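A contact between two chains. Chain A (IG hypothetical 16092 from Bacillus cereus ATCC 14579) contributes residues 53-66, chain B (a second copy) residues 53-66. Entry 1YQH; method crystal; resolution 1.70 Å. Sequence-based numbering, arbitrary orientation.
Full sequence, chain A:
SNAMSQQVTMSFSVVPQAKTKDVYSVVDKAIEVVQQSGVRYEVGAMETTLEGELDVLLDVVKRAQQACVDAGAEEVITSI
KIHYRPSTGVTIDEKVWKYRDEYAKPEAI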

# COMPACT_ATOMS: atom_id res chain seq x y z
N GLU A 53 -1.57 6.83 19.36
CA GLU A 53 -0.76 8.01 19.07
C GLU A 53 0.18 7.76 17.88
O GLU A 53 0.84 6.72 17.80
CB GLU A 53 0.06 8.34 20.32
CG GLU A 53 0.96 9.52 20.17
CD GLU A 53 2.01 9.60 21.26
OE1 GLU A 53 1.72 9.20 22.43
OE2 GLU A 53 3.13 10.06 20.97
N LEU A 54 0.24 8.73 16.97
CA LEU A 54 1.04 8.56 15.75
C LEU A 54 2.47 8.04 16.00
O LEU A 54 2.85 7.04 15.41
CB LEU A 54 1.11 9.88 14.96
CG LEU A 54 1.94 9.86 13.65
CD1 LEU A 54 1.40 8.84 12.62
CD2 LEU A 54 2.00 11.26 13.07
N ASP A 55 3.24 8.73 16.83
CA ASP A 55 4.64 8.33 17.06
C ASP A 55 4.75 6.96 17.74
O ASP A 55 5.66 6.19 17.43
CB ASP A 55 5.40 9.39 17.87
CG ASP A 55 5.63 10.68 17.10
OD1 ASP A 55 5.51 10.69 15.87
OD2 ASP A 55 5.94 11.70 17.73
N VAL A 56 3.84 6.67 18.66
CA VAL A 56 3.81 5.37 19.33
C VAL A 56 3.57 4.27 18.31
O VAL A 56 4.29 3.27 18.30
CB VAL A 56 2.74 5.31 20.46
CG1 VAL A 56 2.61 3.89 21.04
CG2 VAL A 56 3.10 6.30 21.56
N LEU A 57 2.59 4.47 17.44
CA LEU A 57 2.29 3.48 16.40
C LEU A 57 3.43 3.30 15.39
O LEU A 57 3.77 2.17 15.06
CB LEU A 57 0.98 3.84 15.69
CG LEU A 57 -0.31 3.26 16.28
CD1 LEU A 57 -0.40 3.32 17.79
CD2 LEU A 57 -1.55 3.92 15.64
N LEU A 58 4.02 4.40 14.92
CA LEU A 58 5.17 4.27 14.02
C LEU A 58 6.33 3.52 14.69
O LEU A 58 7.02 2.74 14.03
CB LEU A 58 5.63 5.63 13.48
CG LEU A 58 4.64 6.27 12.52
CD1 LEU A 58 5.04 7.73 12.32
CD2 LEU A 58 4.61 5.50 11.18
N ASP A 59 6.55 3.76 15.97
CA ASP A 59 7.57 3.02 16.70
C ASP A 59 7.23 1.53 16.80
O ASP A 59 8.14 0.69 16.70
CB ASP A 59 7.81 3.62 18.09
CG ASP A 59 9.00 2.96 18.78
OD1 ASP A 59 10.13 3.06 18.25
OD2 ASP A 59 8.78 2.32 19.82
N VAL A 60 5.95 1.20 16.97
CA VAL A 60 5.52 -0.21 16.93
C VAL A 60 5.90 -0.85 15.60
O VAL A 60 6.46 -1.95 15.56
CB VAL A 60 4.01 -0.38 17.24
CG1 VAL A 60 3.53 -1.81 16.95
CG2 VAL A 60 3.75 -0.01 18.69
N VAL A 61 5.60 -0.16 14.50
CA VAL A 61 5.91 -0.69 13.18
C VAL A 61 7.44 -0.88 13.00
O VAL A 61 7.90 -1.91 12.49
CB VAL A 61 5.31 0.20 12.07
CG1 VAL A 61 5.71 -0.36 10.68
CG2 VAL A 61 3.79 0.25 12.19
N LYS A 62 8.21 0.13 13.38
CA LYS A 62 9.68 0.04 13.30
C LYS A 62 10.21 -1.16 14.08
O LYS A 62 11.08 -1.89 13.61
CB LYS A 62 10.32 1.33 13.82
CG LYS A 62 10.11 2.49 12.87
CD LYS A 62 10.33 3.83 13.55
CE LYS A 62 11.77 4.03 13.92
NZ LYS A 62 12.01 5.39 14.53
N ARG A 63 9.66 -1.37 15.26
CA ARG A 63 10.15 -2.47 16.08
C ARG A 63 9.69 -3.82 15.53
O ARG A 63 10.39 -4.82 15.68
CB ARG A 63 9.80 -2.27 17.55
CG ARG A 63 10.65 -1.15 18.15
CD ARG A 63 10.45 -1.01 19.63
NE ARG A 63 9.12 -0.51 19.93
CZ ARG A 63 8.17 -1.25 20.46
NH1 ARG A 63 8.43 -2.51 20.77
NH2 ARG A 63 6.97 -0.74 20.69
N ALA A 64 8.52 -3.81 14.88
CA ALA A 64 7.95 -5.02 14.26
C ALA A 64 8.84 -5.45 13.11
O ALA A 64 9.20 -6.62 13.01
CB ALA A 64 6.52 -4.76 13.75
N GLN A 65 9.20 -4.51 12.23
CA GLN A 65 10.09 -4.88 11.13
C GLN A 65 11.48 -5.30 11.64
O GLN A 65 12.07 -6.23 11.11
CB GLN A 65 10.13 -3.81 10.02
CG GLN A 65 10.95 -2.62 10.29
CD GLN A 65 11.03 -1.63 9.11
OE1 GLN A 65 10.48 -1.83 8.02
NE2 GLN A 65 11.71 -0.54 9.35
N GLN A 66 11.98 -4.65 12.70
CA GLN A 66 13.25 -5.08 13.28
C GLN A 66 13.13 -6.48 13.89
O GLN A 66 14.07 -7.27 13.79
CB GLN A 66 13.79 -4.07 14.31
CG GLN A 66 15.15 -4.47 14.90
CD GLN A 66 16.24 -4.55 13.86
OE1 GLN A 66 17.03 -5.51 13.85
NE2 GLN A 66 16.32 -3.55 12.99
N GLU B 53 18.33 7.63 5.44
CA GLU B 53 18.23 7.07 6.79
C GLU B 53 16.77 6.86 7.20
O GLU B 53 15.93 7.74 7.01
CB GLU B 53 18.92 8.02 7.76
CG GLU B 53 18.88 7.59 9.19
CD GLU B 53 19.22 8.71 10.15
OE1 GLU B 53 20.06 9.58 9.80
OE2 GLU B 53 18.65 8.72 11.26
N LEU B 54 16.47 5.69 7.77
CA LEU B 54 15.09 5.35 8.12
C LEU B 54 14.35 6.46 8.88
O LEU B 54 13.28 6.87 8.46
CB LEU B 54 15.04 4.05 8.94
CG LEU B 54 13.64 3.58 9.40
CD1 LEU B 54 12.68 3.30 8.22
CD2 LEU B 54 13.79 2.36 10.29
N ASP B 55 14.90 6.92 10.01
CA ASP B 55 14.21 7.92 10.83
C ASP B 55 14.07 9.27 10.10
O ASP B 55 13.05 9.95 10.25
CB ASP B 55 14.90 8.13 12.18
CG ASP B 55 14.78 6.92 13.10
OD1 ASP B 55 13.92 6.06 12.88
OD2 ASP B 55 15.55 6.84 14.08
N VAL B 56 15.08 9.65 9.33
CA VAL B 56 15.03 10.88 8.54
C VAL B 56 13.89 10.79 7.54
O VAL B 56 13.10 11.72 7.42
CB VAL B 56 16.38 11.18 7.83
CG1 VAL B 56 16.25 12.38 6.87
CG2 VAL B 56 17.46 11.43 8.87
N LEU B 57 13.81 9.68 6.82
CA LEU B 57 12.74 9.48 5.84
C LEU B 57 11.34 9.44 6.47
O LEU B 57 10.43 10.07 5.96
CB LEU B 57 13.01 8.22 5.01
CG LEU B 57 13.83 8.40 3.72
CD1 LEU B 57 15.04 9.31 3.87
CD2 LEU B 57 14.24 7.03 3.15
N LEU B 58 11.18 8.71 7.57
CA LEU B 58 9.88 8.71 8.25
C LEU B 58 9.48 10.12 8.72
O LEU B 58 8.31 10.48 8.65
CB LEU B 58 9.85 7.72 9.42
CG LEU B 58 9.89 6.25 8.98
CD1 LEU B 58 10.18 5.39 10.20
CD2 LEU B 58 8.56 5.86 8.30
N ASP B 59 10.45 10.89 9.18
CA ASP B 59 10.17 12.27 9.55
C ASP B 59 9.75 13.12 8.34
O ASP B 59 8.86 13.98 8.46
CB ASP B 59 11.35 12.92 10.28
CG ASP B 59 11.00 14.29 10.82
OD1 ASP B 59 10.09 14.38 11.67
OD2 ASP B 59 11.61 15.27 10.36
N VAL B 60 10.37 12.87 7.18
CA VAL B 60 9.93 13.54 5.94
C VAL B 60 8.46 13.24 5.65
O VAL B 60 7.68 14.14 5.36
CB VAL B 60 10.84 13.18 4.72
CG1 VAL B 60 10.22 13.67 3.40
CG2 VAL B 60 12.21 13.78 4.93
N VAL B 61 8.09 11.97 5.75
CA VAL B 61 6.71 11.58 5.49
C VAL B 61 5.74 12.24 6.50
O VAL B 61 4.68 12.76 6.12
CB VAL B 61 6.55 10.04 5.50
CG1 VAL B 61 5.07 9.66 5.27
CG2 VAL B 61 7.42 9.41 4.40
N LYS B 62 6.09 12.20 7.78
CA LYS B 62 5.27 12.85 8.82
C LYS B 62 5.07 14.33 8.52
O LYS B 62 3.96 14.86 8.65
CB LYS B 62 5.91 12.67 10.19
CG LYS B 62 5.80 11.24 10.68
CD LYS B 62 6.79 10.94 11.80
CE LYS B 62 6.45 11.68 13.05
NZ LYS B 62 7.39 11.34 14.18
N ARG B 63 6.13 14.99 8.11
CA ARG B 63 6.02 16.42 7.86
C ARG B 63 5.25 16.70 6.57
O ARG B 63 4.57 17.73 6.47
CB ARG B 63 7.39 17.10 7.89
CG ARG B 63 7.92 17.16 9.32
CD ARG B 63 9.19 17.95 9.43
NE ARG B 63 10.29 17.24 8.79
CZ ARG B 63 10.83 17.64 7.65
NH1 ARG B 63 10.38 18.73 7.07
NH2 ARG B 63 11.82 16.94 7.11
N ALA B 64 5.34 15.76 5.62
CA ALA B 64 4.62 15.86 4.34
C ALA B 64 3.13 15.77 4.60
O ALA B 64 2.36 16.59 4.11
CB ALA B 64 5.05 14.74 3.37
N GLN B 65 2.71 14.78 5.38
CA GLN B 65 1.28 14.68 5.69
C GLN B 65 0.79 15.88 6.52
O GLN B 65 -0.31 16.38 6.30
CB GLN B 65 0.89 13.31 6.28
CG GLN B 65 1.21 13.11 7.71
CD GLN B 65 0.72 11.76 8.28
OE1 GLN B 65 0.07 10.94 7.61
NE2 GLN B 65 1.04 11.54 9.53
N GLN B 66 1.62 16.39 7.44
CA GLN B 66 1.24 17.59 8.18
C GLN B 66 1.15 18.80 7.25
O GLN B 66 0.27 19.64 7.43
CB GLN B 66 2.20 17.87 9.36
CG GLN B 66 1.81 19.09 10.19
CD GLN B 66 0.45 18.95 10.84
OE1 GLN B 66 -0.37 19.88 10.81
NE2 GLN B 66 0.20 17.80 11.44
O HOH W 1 8.09 13.12 16.93
O HOH W 2 14.51 6.37 16.52

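Two copies of the same helix, residues 54-66, meet across an exact two-fold axis, with their N-to-C directions at 144° and their axes 12.7 Å apart at closest approach. Leu A58 is nearest Leu B58 in backbone register, CA to CA 8.7 Å, though their side chains do not touch, while Leu A54 pairs with Lys B62 and Lys A62 with Leu B54. This roughly antiparallel arrangement sets the N-terminal turn of each helix beside a later turn of the other, and the two-fold axis makes each polar contact occur twice.

The principal polar contact is a salt bridge. Lys B62 NZ donates a hydrogen bond to Asp A55 OD1 at 2.6 Å, and Lys A62 NZ does the same to Asp B55 OD1, also at 2.6 Å. The CA-to-CB bond of Asp A55 points sideways, but with chi1 at -69° (m) the end of the side chain comes nearer to the partner stretch. The second carboxylate oxygen is not left over: water 1 donates to Asp A55 OD2 at 2.7 Å, and that atom is hydrogen-bonded elsewhere in the structure as well. The same water accepts a weak bond from Lys B62 NZ at 3.3 Å, bridging the two charged groups a second time. Water 2 repeats this between Asp B55 OD2 and Lys A62 NZ.

The lysine's aliphatic chain does separate work, packing its CD against leucine: Lys B62 CD lies 3.7 Å from Leu A58 CD1. Gln B65 NE2 approaches Leu A54 CD2 at 3.7 Å, a contact with a methyl group that offers the amide no acceptor; Gln B65 OE1 is satisfied elsewhere in the structure.

Asp A59 makes no contact with the other stretch. Its OD2 instead accepts from Arg A63 NE at 2.9 Å, with an N-H...acceptor angle of 162°, forming a salt bridge within the helix.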